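Local coordinates for N-acetyltransferase (Trypanosoma brucei, PDB 3I3G), which probably catalyses transfer of the acetyl group from acetyl-CoA to D-glucosamine 6-phosphate, an early step in making UDP-N-acetylglucosamine, at residues A[82-87]-A[98-103]; A[67-72]-A[114-119]; A[93-98]-A[128-133]. All blocks are in the same frame, centred on the assembly; numbering follows the deposited sequence.

Interaction 1: A[82-87]-A[98-103]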
ATOM      1  N   SER A  82      -2.158  -0.415 -10.989  1.00 13.79           N
ATOM      2  CA  SER A  82      -2.656  -1.398 -10.030  1.00 14.11           C
ATOM      3  C   SER A  82      -3.340  -0.741  -8.836  1.00 14.43           C
ATOM      4  O   SER A  82      -3.008   0.382  -8.457  1.00 14.37           O
ATOM      5  CB  SER A  82      -1.524  -2.312  -9.559  1.00 14.10           C
ATOM      6  OG  SER A  82      -1.038  -3.108 -10.626  1.00 13.96           O
ATOM      7  N   LEU A  83      -4.295  -1.454  -8.247  1.00 14.87           N
ATOM      8  CA  LEU A  83      -5.067  -0.929  -7.129  1.00 15.35           C
ATOM      9  C   LEU A  83      -5.117  -1.916  -5.967  1.00 15.86           C
ATOM     10  O   LEU A  83      -5.450  -3.088  -6.145  1.00 15.88           O
ATOM     11  CB  LEU A  83      -6.490  -0.586  -7.578  1.00 15.23           C
ATOM     12  CG  LEU A  83      -7.431  -0.074  -6.487  1.00 15.13           C
ATOM     13  CD1 LEU A  83      -6.917   1.238  -5.916  1.00 15.01           C
ATOM     14  CD2 LEU A  83      -8.849   0.087  -7.020  1.00 15.18           C
ATOM     15  N   MET A  84      -4.782  -1.430  -4.778  1.00 16.60           N
ATOM     16  CA  MET A  84      -4.861  -2.234  -3.567  1.00 17.37           C
ATOM     17  C   MET A  84      -5.836  -1.575  -2.601  1.00 17.53           C
ATOM     18  O   MET A  84      -5.570  -0.490  -2.088  1.00 17.64           O
ATOM     19  CB  MET A  84      -3.484  -2.359  -2.915  1.00 17.57           C
ATOM     20  CG  MET A  84      -2.392  -2.858  -3.845  1.00 18.81           C
ATOM     21  SD  MET A  84      -0.789  -2.985  -3.029  1.00 21.57           S
ATOM     22  CE  MET A  84      -0.606  -1.328  -2.373  1.00 20.72           C
ATOM     23  N   ILE A  85      -6.970  -2.224  -2.366  1.00 17.80           N
ATOM     24  CA  ILE A  85      -7.976  -1.679  -1.463  1.00 18.09           C
ATOM     25  C   ILE A  85      -7.794  -2.214  -0.047  1.00 18.22           C
ATOM     26  O   ILE A  85      -7.946  -3.410   0.204  1.00 18.49           O
ATOM     27  CB  ILE A  85      -9.403  -1.960  -1.962  1.00 18.10           C
ATOM     28  CG1 ILE A  85      -9.637  -1.261  -3.303  1.00 18.29           C
ATOM     29  CG2 ILE A  85     -10.423  -1.497  -0.934  1.00 18.17           C
ATOM     30  CD1 ILE A  85     -11.043  -1.420  -3.847  1.00 18.58           C
ATOM     31  N   GLN A  86      -7.463  -1.319   0.877  1.00 18.27           N
ATOM     32  CA  GLN A  86      -7.178  -1.715   2.251  1.00 18.25           C
ATOM     33  C   GLN A  86      -8.195  -1.156   3.241  1.00 18.00           C
ATOM     34  O   GLN A  86      -8.294   0.059   3.424  1.00 18.00           O
ATOM     35  CB  GLN A  86      -5.766  -1.282   2.644  1.00 18.44           C
ATOM     36  CG  GLN A  86      -4.669  -2.103   1.990  1.00 19.13           C
ATOM     37  CD  GLN A  86      -3.292  -1.525   2.231  1.00 20.16           C
ATOM     38  OE1 GLN A  86      -3.126  -0.308   2.331  1.00 20.65           O
ATOM     39  NE2 GLN A  86      -2.292  -2.394   2.324  1.00 20.61           N
ATOM     40  N   PRO A  87      -8.955  -2.052   3.884  1.00 17.73           N
ATOM     41  CA  PRO A  87      -9.913  -1.663   4.908  1.00 17.45           C
ATOM     42  C   PRO A  87      -9.188  -1.167   6.152  1.00 17.12           C
ATOM     43  O   PRO A  87      -8.126  -1.687   6.496  1.00 17.07           O
ATOM     44  CB  PRO A  87     -10.654  -2.972   5.218  1.00 17.52           C
ATOM     45  CG  PRO A  87     -10.283  -3.922   4.120  1.00 17.63           C
ATOM     46  CD  PRO A  87      -8.926  -3.508   3.676  1.00 17.74           C
ATOM     47  N   HIS A  98      -5.160   2.231  -2.645  1.00 15.86           N
ATOM     48  CA  HIS A  98      -3.743   2.435  -2.909  1.00 15.87           C
ATOM     49  C   HIS A  98      -3.429   2.143  -4.371  1.00 15.84           C
ATOM     50  O   HIS A  98      -3.490   0.992  -4.802  1.00 15.78           O
ATOM     51  CB  HIS A  98      -2.894   1.527  -2.019  1.00 15.96           C
ATOM     52  CG  HIS A  98      -3.044   1.800  -0.555  1.00 16.15           C
ATOM     53  ND1 HIS A  98      -2.097   2.486   0.175  1.00 16.80           N
ATOM     54  CD2 HIS A  98      -4.029   1.478   0.316  1.00 16.52           C
ATOM     55  CE1 HIS A  98      -2.493   2.576   1.432  1.00 16.58           C
ATOM     56  NE2 HIS A  98      -3.662   1.972   1.544  1.00 16.58           N
ATOM     57  N   ILE A  99      -3.100   3.184  -5.128  1.00 15.77           N
ATOM     58  CA  ILE A  99      -2.715   3.016  -6.525  1.00 15.76           C
ATOM     59  C   ILE A  99      -1.210   2.802  -6.641  1.00 15.84           C
ATOM     60  O   ILE A  99      -0.421   3.545  -6.056  1.00 15.79           O
ATOM     61  CB  ILE A  99      -3.151   4.215  -7.387  1.00 15.72           C
ATOM     62  CG1 ILE A  99      -4.677   4.252  -7.505  1.00 15.54           C
ATOM     63  CG2 ILE A  99      -2.517   4.141  -8.770  1.00 15.70           C
ATOM     64  CD1 ILE A  99      -5.200   5.364  -8.395  1.00 15.52           C
ATOM     65  N   GLU A 100      -0.823   1.778  -7.394  1.00 15.96           N
ATOM     66  CA  GLU A 100       0.576   1.384  -7.501  1.00 16.29           C
ATOM     67  C   GLU A 100       1.003   1.176  -8.948  1.00 16.19           C
ATOM     68  O   GLU A 100       0.182   0.871  -9.812  1.00 16.13           O
ATOM     69  CB  GLU A 100       0.816   0.084  -6.726  1.00 16.39           C
ATOM     70  CG  GLU A 100       0.696   0.214  -5.218  1.00 17.31           C
ATOM     71  CD  GLU A 100       1.952   0.771  -4.582  1.00 18.41           C
ATOM     72  OE1 GLU A 100       3.057   0.483  -5.086  1.00 19.41           O
ATOM     73  OE2 GLU A 100       1.835   1.491  -3.571  1.00 19.29           O
ATOM     74  N   ASP A 101       2.251   1.399  -9.219  1.00 16.23           N
ATOM     75  CA  ASP A 101       2.884   1.003 -10.431  1.00 16.34           C
ATOM     76  C   ASP A 101       2.117   1.479 -11.669  1.00 16.28           C
ATOM     77  O   ASP A 101       1.633   0.694 -12.393  1.00 16.18           O
ATOM     78  CB  ASP A 101       3.031  -0.506 -10.459  1.00 16.48           C
ATOM     79  CG  ASP A 101       4.104  -1.003  -9.485  1.00 16.79           C
ATOM     80  OD1 ASP A 101       5.166  -0.468  -9.428  1.00 17.29           O
ATOM     81  OD2 ASP A 101       3.785  -1.860  -8.768  1.00 18.02           O
ATOM     82  N   VAL A 102       1.978   2.781 -11.821  1.00 16.28           N
ATOM     83  CA  VAL A 102       1.336   3.378 -12.982  1.00 16.34           C
ATOM     84  C   VAL A 102       2.385   3.600 -14.065  1.00 16.43           C
ATOM     85  O   VAL A 102       3.372   4.302 -13.849  1.00 16.37           O
ATOM     86  CB  VAL A 102       0.672   4.722 -12.631  1.00 16.37           C
ATOM     87  CG1 VAL A 102      -0.029   5.307 -13.850  1.00 16.24           C
ATOM     88  CG2 VAL A 102      -0.307   4.545 -11.478  1.00 16.23           C
ATOM     89  N   VAL A 103       2.179   2.992 -15.228  1.00 16.55           N
ATOM     90  CA  VAL A 103       3.144   3.103 -16.314  1.00 16.76           C
ATOM     91  C   VAL A 103       2.465   3.105 -17.677  1.00 16.96           C
ATOM     92  O   VAL A 103       1.552   2.320 -17.929  1.00 16.84           O
ATOM     93  CB  VAL A 103       4.181   1.962 -16.267  1.00 16.77           C
ATOM     94  CG1 VAL A 103       3.491   0.612 -16.380  1.00 16.84           C
ATOM     95  CG2 VAL A 103       5.216   2.135 -17.374  1.00 16.78           C
TER
HETATM   96  O   HOH W   1       0.554  -1.855 -12.737  1.00 14.33           O
HETATM   97  O   HOH W   2       1.548  -3.164  -8.412  1.00 19.72           O
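M84 lies across H98 at about a right angle, and its terminal methyl does most of the touching. The chain runs straight out from CB and then bends at its last torsion (chi3 -54°), which swings CE over to the neighbouring strand: M84 CE sits 3.5 Å from E100 CG and 3.7 Å from H98 CB. Beneath this layer the backbones pair tightly. M84 and H98 exchange both of their N-H...O bonds, with M84 N to H98 O at 2.7 Å, and S82 and E100 do the same. These two hydrogen-bonded pairs flank the non-hydrogen-bonded pair L83-I99 in an antiparallel hairpin, strands 76-86 and 96-104, in the middle of the GNAT sheet. M84 O also meets the H98 ring at its edge, in the ring plane. On the opposite face of the sheet L83 and I99 meet more lightly, L83 CD1 to I99 CG1 at 4.1 Å, and L83 goes on to pack against L121 and I124 of helix 113-127. S82 OG is hydrogen-bonded to T66 OG1, and a water also ties it to the carbonyl oxygen of D101, with 2.9 Å from S82 OG to the water. The D101 carboxylate forms a salt bridge with K88 of the second subunit, whose Q86 packs on M84 and E100.

Interaction 2: A[67-72]-A[114-119]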
ATOM      1  N   LYS A  67      -5.282  -3.083 -13.892  1.00 14.92           N
ATOM      2  CA  LYS A  67      -5.950  -2.734 -15.137  1.00 14.86           C
ATOM      3  C   LYS A  67      -4.900  -2.366 -16.173  1.00 14.72           C
ATOM      4  O   LYS A  67      -3.911  -1.708 -15.855  1.00 14.61           O
ATOM      5  CB  LYS A  67      -6.915  -1.567 -14.924  1.00 14.93           C
ATOM      6  CG  LYS A  67      -7.975  -1.822 -13.865  1.00 15.26           C
ATOM      7  CD  LYS A  67      -8.824  -3.035 -14.213  1.00 16.08           C
ATOM      8  CE  LYS A  67      -9.701  -2.775 -15.426  1.00 16.41           C
ATOM      9  NZ  LYS A  67     -10.815  -1.835 -15.118  1.00 16.97           N
ATOM     10  N   VAL A  68      -5.113  -2.798 -17.411  1.00 14.62           N
ATOM     11  CA  VAL A  68      -4.154  -2.533 -18.473  1.00 14.65           C
ATOM     12  C   VAL A  68      -4.835  -2.025 -19.736  1.00 14.73           C
ATOM     13  O   VAL A  68      -6.001  -2.326 -19.995  1.00 14.68           O
ATOM     14  CB  VAL A  68      -3.354  -3.799 -18.841  1.00 14.64           C
ATOM     15  CG1 VAL A  68      -2.548  -4.288 -17.649  1.00 14.53           C
ATOM     16  CG2 VAL A  68      -4.292  -4.888 -19.344  1.00 14.53           C
ATOM     17  N   PHE A  69      -4.098  -1.242 -20.515  1.00 14.84           N
ATOM     18  CA  PHE A  69      -4.515  -0.911 -21.865  1.00 15.05           C
ATOM     19  C   PHE A  69      -3.832  -1.872 -22.823  1.00 15.25           C
ATOM     20  O   PHE A  69      -2.616  -2.063 -22.762  1.00 15.12           O
ATOM     21  CB  PHE A  69      -4.162   0.534 -22.217  1.00 15.02           C
ATOM     22  CG  PHE A  69      -5.261   1.512 -21.920  1.00 15.00           C
ATOM     23  CD1 PHE A  69      -6.408   1.535 -22.695  1.00 14.91           C
ATOM     24  CD2 PHE A  69      -5.146   2.407 -20.871  1.00 14.90           C
ATOM     25  CE1 PHE A  69      -7.423   2.433 -22.426  1.00 15.00           C
ATOM     26  CE2 PHE A  69      -6.157   3.308 -20.599  1.00 14.67           C
ATOM     27  CZ  PHE A  69      -7.298   3.320 -21.377  1.00 14.99           C
ATOM     28  N   CYS A  70      -4.619  -2.482 -23.701  1.00 15.55           N
ATOM     29  CA  CYS A  70      -4.095  -3.461 -24.639  1.00 16.02           C
ATOM     30  C   CYS A  70      -4.426  -3.084 -26.076  1.00 16.20           C
ATOM     31  O   CYS A  70      -5.564  -2.736 -26.393  1.00 16.29           O
ATOM     32  CB  CYS A  70      -4.654  -4.852 -24.320  1.00 16.00           C
ATOM     33  SG  CYS A  70      -4.248  -6.142 -25.528  1.00 16.79           S
ATOM     34  N   HIS A  71      -3.420  -3.140 -26.941  1.00 16.47           N
ATOM     35  CA  HIS A  71      -3.646  -3.021 -28.371  1.00 16.82           C
ATOM     36  C   HIS A  71      -4.202  -4.354 -28.859  1.00 17.10           C
ATOM     37  O   HIS A  71      -3.450  -5.285 -29.148  1.00 17.13           O
ATOM     38  CB  HIS A  71      -2.345  -2.677 -29.095  1.00 16.74           C
ATOM     39  CG  HIS A  71      -2.514  -2.450 -30.564  1.00 16.79           C
ATOM     40  ND1 HIS A  71      -2.048  -3.334 -31.514  1.00 16.86           N
ATOM     41  CD2 HIS A  71      -3.107  -1.442 -31.248  1.00 16.77           C
ATOM     42  CE1 HIS A  71      -2.342  -2.878 -32.719  1.00 16.92           C
ATOM     43  NE2 HIS A  71      -2.985  -1.732 -32.585  1.00 16.75           N
ATOM     44  N   GLN A  72      -5.526  -4.442 -28.932  1.00 17.48           N
ATOM     45  CA  GLN A  72      -6.207  -5.707 -29.205  1.00 17.87           C
ATOM     46  C   GLN A  72      -5.635  -6.517 -30.367  1.00 17.80           C
ATOM     47  O   GLN A  72      -5.446  -7.727 -30.245  1.00 17.89           O
ATOM     48  CB  GLN A  72      -7.707  -5.484 -29.412  1.00 18.05           C
ATOM     49  CG  GLN A  72      -8.552  -5.827 -28.199  1.00 19.22           C
ATOM     50  CD  GLN A  72      -9.999  -6.091 -28.562  1.00 20.47           C
ATOM     51  OE1 GLN A  72     -10.586  -7.091 -28.141  1.00 21.38           O
ATOM     52  NE2 GLN A  72     -10.579  -5.202 -29.359  1.00 21.17           N
ATOM     53  N   GLY A 114      -2.825   7.449 -19.233  1.00 18.81           N
ATOM     54  CA  GLY A 114      -2.596   7.661 -17.808  1.00 18.54           C
ATOM     55  C   GLY A 114      -3.854   8.124 -17.100  1.00 18.37           C
ATOM     56  O   GLY A 114      -4.270   7.538 -16.099  1.00 18.26           O
ATOM     57  N   LYS A 115      -4.463   9.182 -17.625  1.00 18.21           N
ATOM     58  CA  LYS A 115      -5.697   9.716 -17.061  1.00 18.11           C
ATOM     59  C   LYS A 115      -6.784   8.647 -16.994  1.00 17.89           C
ATOM     60  O   LYS A 115      -7.447   8.485 -15.970  1.00 17.88           O
ATOM     61  CB  LYS A 115      -6.185  10.908 -17.886  1.00 18.27           C
ATOM     62  CG  LYS A 115      -7.549  11.441 -17.475  1.00 18.94           C
ATOM     63  CD  LYS A 115      -7.879  12.725 -18.223  1.00 19.97           C
ATOM     64  CE  LYS A 115      -9.265  13.237 -17.869  1.00 20.64           C
ATOM     65  NZ  LYS A 115      -9.246  14.120 -16.670  1.00 21.56           N
ATOM     66  N   ALA A 116      -6.963   7.920 -18.092  1.00 17.55           N
ATOM     67  CA  ALA A 116      -7.990   6.887 -18.166  1.00 17.32           C
ATOM     68  C   ALA A 116      -7.778   5.813 -17.101  1.00 17.19           C
ATOM     69  O   ALA A 116      -8.717   5.405 -16.420  1.00 17.10           O
ATOM     70  CB  ALA A 116      -8.019   6.264 -19.554  1.00 17.32           C
ATOM     71  N   LEU A 117      -6.537   5.359 -16.965  1.00 17.05           N
ATOM     72  CA  LEU A 117      -6.199   4.339 -15.978  1.00 16.99           C
ATOM     73  C   LEU A 117      -6.497   4.811 -14.557  1.00 17.02           C
ATOM     74  O   LEU A 117      -7.162   4.116 -13.790  1.00 16.94           O
ATOM     75  CB  LEU A 117      -4.727   3.937 -16.104  1.00 16.95           C
ATOM     76  CG  LEU A 117      -4.378   3.026 -17.284  1.00 16.78           C
ATOM     77  CD1 LEU A 117      -2.873   2.979 -17.510  1.00 16.79           C
ATOM     78  CD2 LEU A 117      -4.935   1.632 -17.061  1.00 16.89           C
ATOM     79  N   ILE A 118      -6.003   5.997 -14.212  1.00 17.11           N
ATOM     80  CA  ILE A 118      -6.202   6.546 -12.873  1.00 17.28           C
ATOM     81  C   ILE A 118      -7.684   6.728 -12.546  1.00 17.46           C
ATOM     82  O   ILE A 118      -8.146   6.328 -11.479  1.00 17.40           O
ATOM     83  CB  ILE A 118      -5.466   7.886 -12.694  1.00 17.23           C
ATOM     84  CG1 ILE A 118      -3.958   7.690 -12.866  1.00 17.19           C
ATOM     85  CG2 ILE A 118      -5.777   8.484 -11.332  1.00 17.24           C
ATOM     86  CD1 ILE A 118      -3.348   6.703 -11.886  1.00 17.13           C
ATOM     87  N   MET A 119      -8.423   7.336 -13.469  1.00 17.70           N
ATOM     88  CA  MET A 119      -9.854   7.549 -13.275  1.00 18.08           C
ATOM     89  C   MET A 119     -10.576   6.224 -13.056  1.00 17.96           C
ATOM     90  O   MET A 119     -11.437   6.114 -12.185  1.00 17.92           O
ATOM     91  CB  MET A 119     -10.456   8.290 -14.471  1.00 18.34           C
ATOM     92  CG  MET A 119      -9.994   9.732 -14.606  1.00 19.49           C
ATOM     93  SD  MET A 119     -10.466  10.756 -13.196  1.00 23.00           S
ATOM     94  CE  MET A 119      -9.385  10.109 -11.923  1.00 22.21           C
TER
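The F69 ring meets helix 114-119 with its outer rim: the methyl of A116 stands at the edge, in the ring plane, with A116 CB 3.5 Å from F69 CZ and 3.6 Å from F69 CE2. L117 approaches the ring obliquely, its CG 3.7 Å from F69 CD2, and the two side chains run alongside one another, pointing opposite ways. Two consecutive helix residues thus touch the same ring. With CG anti to its own carbonyl carbon (chi1 -76°), L117 carries CD2 down to the strand, where L117 CD2 lies 3.7 Å from the backbone oxygen of K67. The contact is wholly van der Waals; no hydrogen bond links the two segments. K67 starts out toward the helix, but its chain curls away from residues 114-119, and its NZ forms a salt bridge with D120, farther along the same helix. L23 of strand 21-25 touches both F69 and L117, while A81 of strand 76-86 adds to the packing on L117. The axes of the segments, strand 67-71 and helix 114-119, approach to 9.3 Å, with their directions 148° apart. This is helix-on-sheet packing of an alpha/beta fold, here helix 113-127 laid on the N-terminal strands of the GNAT domain.

Interaction 3: A[93-98]-A[128-133]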
ATOM      1  N   GLY A  93     -14.535   2.043   9.296  1.00 16.24           N
ATOM      2  CA  GLY A  93     -14.193   0.893   8.468  1.00 16.46           C
ATOM      3  C   GLY A  93     -14.102   1.173   6.980  1.00 16.62           C
ATOM      4  O   GLY A  93     -13.985   0.250   6.176  1.00 16.70           O
ATOM      5  N   ARG A  94     -14.157   2.446   6.601  1.00 16.75           N
ATOM      6  CA  ARG A  94     -14.022   2.806   5.194  1.00 16.97           C
ATOM      7  C   ARG A  94     -12.600   2.537   4.711  1.00 16.87           C
ATOM      8  O   ARG A  94     -11.630   2.830   5.408  1.00 16.93           O
ATOM      9  CB  ARG A  94     -14.419   4.263   4.960  1.00 17.02           C
ATOM     10  CG  ARG A  94     -15.887   4.541   5.241  1.00 17.70           C
ATOM     11  CD  ARG A  94     -16.299   5.914   4.750  1.00 18.84           C
ATOM     12  NE  ARG A  94     -16.264   6.010   3.293  1.00 19.58           N
ATOM     13  CZ  ARG A  94     -16.526   7.122   2.614  1.00 20.27           C
ATOM     14  NH1 ARG A  94     -16.471   7.124   1.289  1.00 20.60           N
ATOM     15  NH2 ARG A  94     -16.840   8.235   3.262  1.00 20.48           N
ATOM     16  N   ALA A  95     -12.482   1.969   3.515  1.00 16.84           N
ATOM     17  CA  ALA A  95     -11.185   1.540   3.007  1.00 16.74           C
ATOM     18  C   ALA A  95     -10.408   2.664   2.332  1.00 16.67           C
ATOM     19  O   ALA A  95     -10.956   3.722   2.024  1.00 16.73           O
ATOM     20  CB  ALA A  95     -11.349   0.359   2.056  1.00 16.75           C
ATOM     21  N   VAL A  96      -9.121   2.421   2.116  1.00 16.54           N
ATOM     22  CA  VAL A  96      -8.268   3.345   1.386  1.00 16.43           C
ATOM     23  C   VAL A  96      -7.783   2.684   0.101  1.00 16.35           C
ATOM     24  O   VAL A  96      -7.286   1.558   0.122  1.00 16.29           O
ATOM     25  CB  VAL A  96      -7.049   3.768   2.220  1.00 16.37           C
ATOM     26  CG1 VAL A  96      -6.056   4.537   1.362  1.00 16.40           C
ATOM     27  CG2 VAL A  96      -7.489   4.596   3.420  1.00 16.53           C
ATOM     28  N   GLY A  97      -7.937   3.384  -1.017  1.00 16.21           N
ATOM     29  CA  GLY A  97      -7.463   2.882  -2.301  1.00 16.01           C
ATOM     30  C   GLY A  97      -6.012   3.247  -2.550  1.00 16.00           C
ATOM     31  O   GLY A  97      -5.666   4.424  -2.648  1.00 15.98           O
ATOM     32  N   HIS A  98      -5.160   2.231  -2.645  1.00 15.86           N
ATOM     33  CA  HIS A  98      -3.743   2.435  -2.909  1.00 15.87           C
ATOM     34  C   HIS A  98      -3.429   2.143  -4.371  1.00 15.84           C
ATOM     35  O   HIS A  98      -3.490   0.992  -4.802  1.00 15.78           O
ATOM     36  CB  HIS A  98      -2.894   1.527  -2.019  1.00 15.96           C
ATOM     37  CG  HIS A  98      -3.044   1.800  -0.555  1.00 16.15           C
ATOM     38  ND1 HIS A  98      -2.097   2.486   0.175  1.00 16.80           N
ATOM     39  CD2 HIS A  98      -4.029   1.478   0.316  1.00 16.52           C
ATOM     40  CE1 HIS A  98      -2.493   2.576   1.432  1.00 16.58           C
ATOM     41  NE2 HIS A  98      -3.662   1.972   1.544  1.00 16.58           N
ATOM     42  N   LYS A 128     -16.069   0.527  -3.877  1.00 22.85           N
ATOM     43  CA  LYS A 128     -15.762  -0.317  -2.728  1.00 22.75           C
ATOM     44  C   LYS A 128     -15.866   0.448  -1.411  1.00 22.49           C
ATOM     45  O   LYS A 128     -15.530  -0.078  -0.350  1.00 22.64           O
ATOM     46  CB  LYS A 128     -14.369  -0.935  -2.873  1.00 22.84           C
ATOM     47  CG  LYS A 128     -14.251  -1.963  -3.990  1.00 23.41           C
ATOM     48  CD  LYS A 128     -15.057  -3.215  -3.676  1.00 24.44           C
ATOM     49  CE  LYS A 128     -14.719  -4.351  -4.632  1.00 25.13           C
ATOM     50  NZ  LYS A 128     -15.011  -4.001  -6.049  1.00 25.57           N
ATOM     51  N   GLY A 129     -16.328   1.692  -1.486  1.00 22.17           N
ATOM     52  CA  GLY A 129     -16.545   2.499  -0.288  1.00 21.66           C
ATOM     53  C   GLY A 129     -15.315   3.220   0.232  1.00 21.34           C
ATOM     54  O   GLY A 129     -15.287   3.660   1.382  1.00 21.35           O
ATOM     55  N   CYS A 130     -14.291   3.345  -0.607  1.00 20.90           N
ATOM     56  CA  CYS A 130     -13.086   4.070  -0.221  1.00 20.42           C
ATOM     57  C   CYS A 130     -13.403   5.545   0.004  1.00 20.22           C
ATOM     58  O   CYS A 130     -14.190   6.136  -0.736  1.00 20.18           O
ATOM     59  CB  CYS A 130     -12.000   3.932  -1.291  1.00 20.41           C
ATOM     60  SG  CYS A 130     -11.289   2.276  -1.450  1.00 19.94           S
ATOM     61  N   TYR A 131     -12.794   6.138   1.025  1.00 19.96           N
ATOM     62  CA  TYR A 131     -12.995   7.559   1.296  1.00 19.70           C
ATOM     63  C   TYR A 131     -11.878   8.396   0.679  1.00 19.44           C
ATOM     64  O   TYR A 131     -12.015   9.610   0.521  1.00 19.44           O
ATOM     65  CB  TYR A 131     -13.108   7.826   2.800  1.00 19.77           C
ATOM     66  CG  TYR A 131     -11.801   7.735   3.554  1.00 19.96           C
ATOM     67  CD1 TYR A 131     -11.008   8.858   3.744  1.00 20.02           C
ATOM     68  CD2 TYR A 131     -11.366   6.528   4.083  1.00 20.17           C
ATOM     69  CE1 TYR A 131      -9.816   8.782   4.436  1.00 20.38           C
ATOM     70  CE2 TYR A 131     -10.175   6.442   4.775  1.00 20.36           C
ATOM     71  CZ  TYR A 131      -9.404   7.571   4.948  1.00 20.50           C
ATOM     72  OH  TYR A 131      -8.218   7.487   5.638  1.00 20.81           O
ATOM     73  N   LYS A 132     -10.778   7.741   0.326  1.00 19.07           N
ATOM     74  CA  LYS A 132      -9.668   8.420  -0.328  1.00 18.72           C
ATOM     75  C   LYS A 132      -8.848   7.458  -1.181  1.00 18.58           C
ATOM     76  O   LYS A 132      -8.876   6.245  -0.973  1.00 18.46           O
ATOM     77  CB  LYS A 132      -8.759   9.095   0.704  1.00 18.73           C
ATOM     78  CG  LYS A 132      -7.888   8.125   1.492  1.00 18.62           C
ATOM     79  CD  LYS A 132      -6.901   8.859   2.388  1.00 18.82           C
ATOM     80  CE  LYS A 132      -6.018   7.881   3.150  1.00 19.07           C
ATOM     81  NZ  LYS A 132      -5.011   8.575   4.002  1.00 19.02           N
ATOM     82  N   VAL A 133      -8.128   8.014  -2.150  1.00 18.33           N
ATOM     83  CA  VAL A 133      -7.185   7.251  -2.952  1.00 18.19           C
ATOM     84  C   VAL A 133      -5.816   7.903  -2.826  1.00 18.20           C
ATOM     85  O   VAL A 133      -5.682   9.116  -2.968  1.00 18.05           O
ATOM     86  CB  VAL A 133      -7.591   7.213  -4.438  1.00 18.17           C
ATOM     87  CG1 VAL A 133      -6.545   6.468  -5.254  1.00 18.14           C
ATOM     88  CG2 VAL A 133      -8.959   6.567  -4.602  1.00 18.12           C
TER
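R94 reaches over the turn at G129-Y131 and holds it by backbone oxygens. Its NE gives a nearly straight bond to G129 O (3.2 Å, 169° at the hydrogen), and that oxygen lies in the guanidinium plane; R94 NH1 adds a weak, bent bond to C130 O. One face of the guanidinium rests on Y131, whose CB sits 3.5 Å above the plane and over its centre. A bend at chi3 (67°) turns the group into this place, with its plane 67° from that of the phenol ring. Beyond it, V96 CG2 touches Y131 CE2 at 3.5 Å and also K132 CE at 3.6 Å. K132 CG lies above one face of the tyrosine ring, toward the rim.

Backbone bonds hold the two segments together behind these side chains. Y131 N bonds to A95 O at 3.2 Å, nearly along the C=O axis, and G97 N bonds to K132 O at 3.0 Å. C130 SG comes to 3.6 Å from G97 N, close against a residue that has no side chain of its own. Farther out, G129, at positive phi, is the C-prime residue of a Schellman motif ending helix 113-127. That helix is the crossover of a beta-alpha-beta unit: the chain leaves strand 96-104, returns through G129-Y131 and enters strand 132-137 parallel to it. C130 and V133 pack on S125 of the helix, and K132 and V133 pair antiparallel with a strand of the second subunit, so the sheet continues across the interface.

In the fold
All three contacts belong to one mixed sheet and the helix packed on it. Interactions 1 and 3 share H98 and strand 96-104, which has strand 76-86 beside it in one and strand 132-137 in the other; their centres are about 11 Å apart, joined by a probable backbone hydrogen bond from V96 N to Q86 O and by packing of I99 on V133. The centres of interactions 1 and 2 are about 14 Å apart; interaction 2 encloses interaction 1 along the chain and meets it where I118 packs on I99 and V102. Interactions 2 and 3 do not touch, their centres about 21 Å apart, but helix 113-127 runs from one to the other. Interactions 1 and 3 also touch the second subunit, so the sheet contributes to the dimer interface.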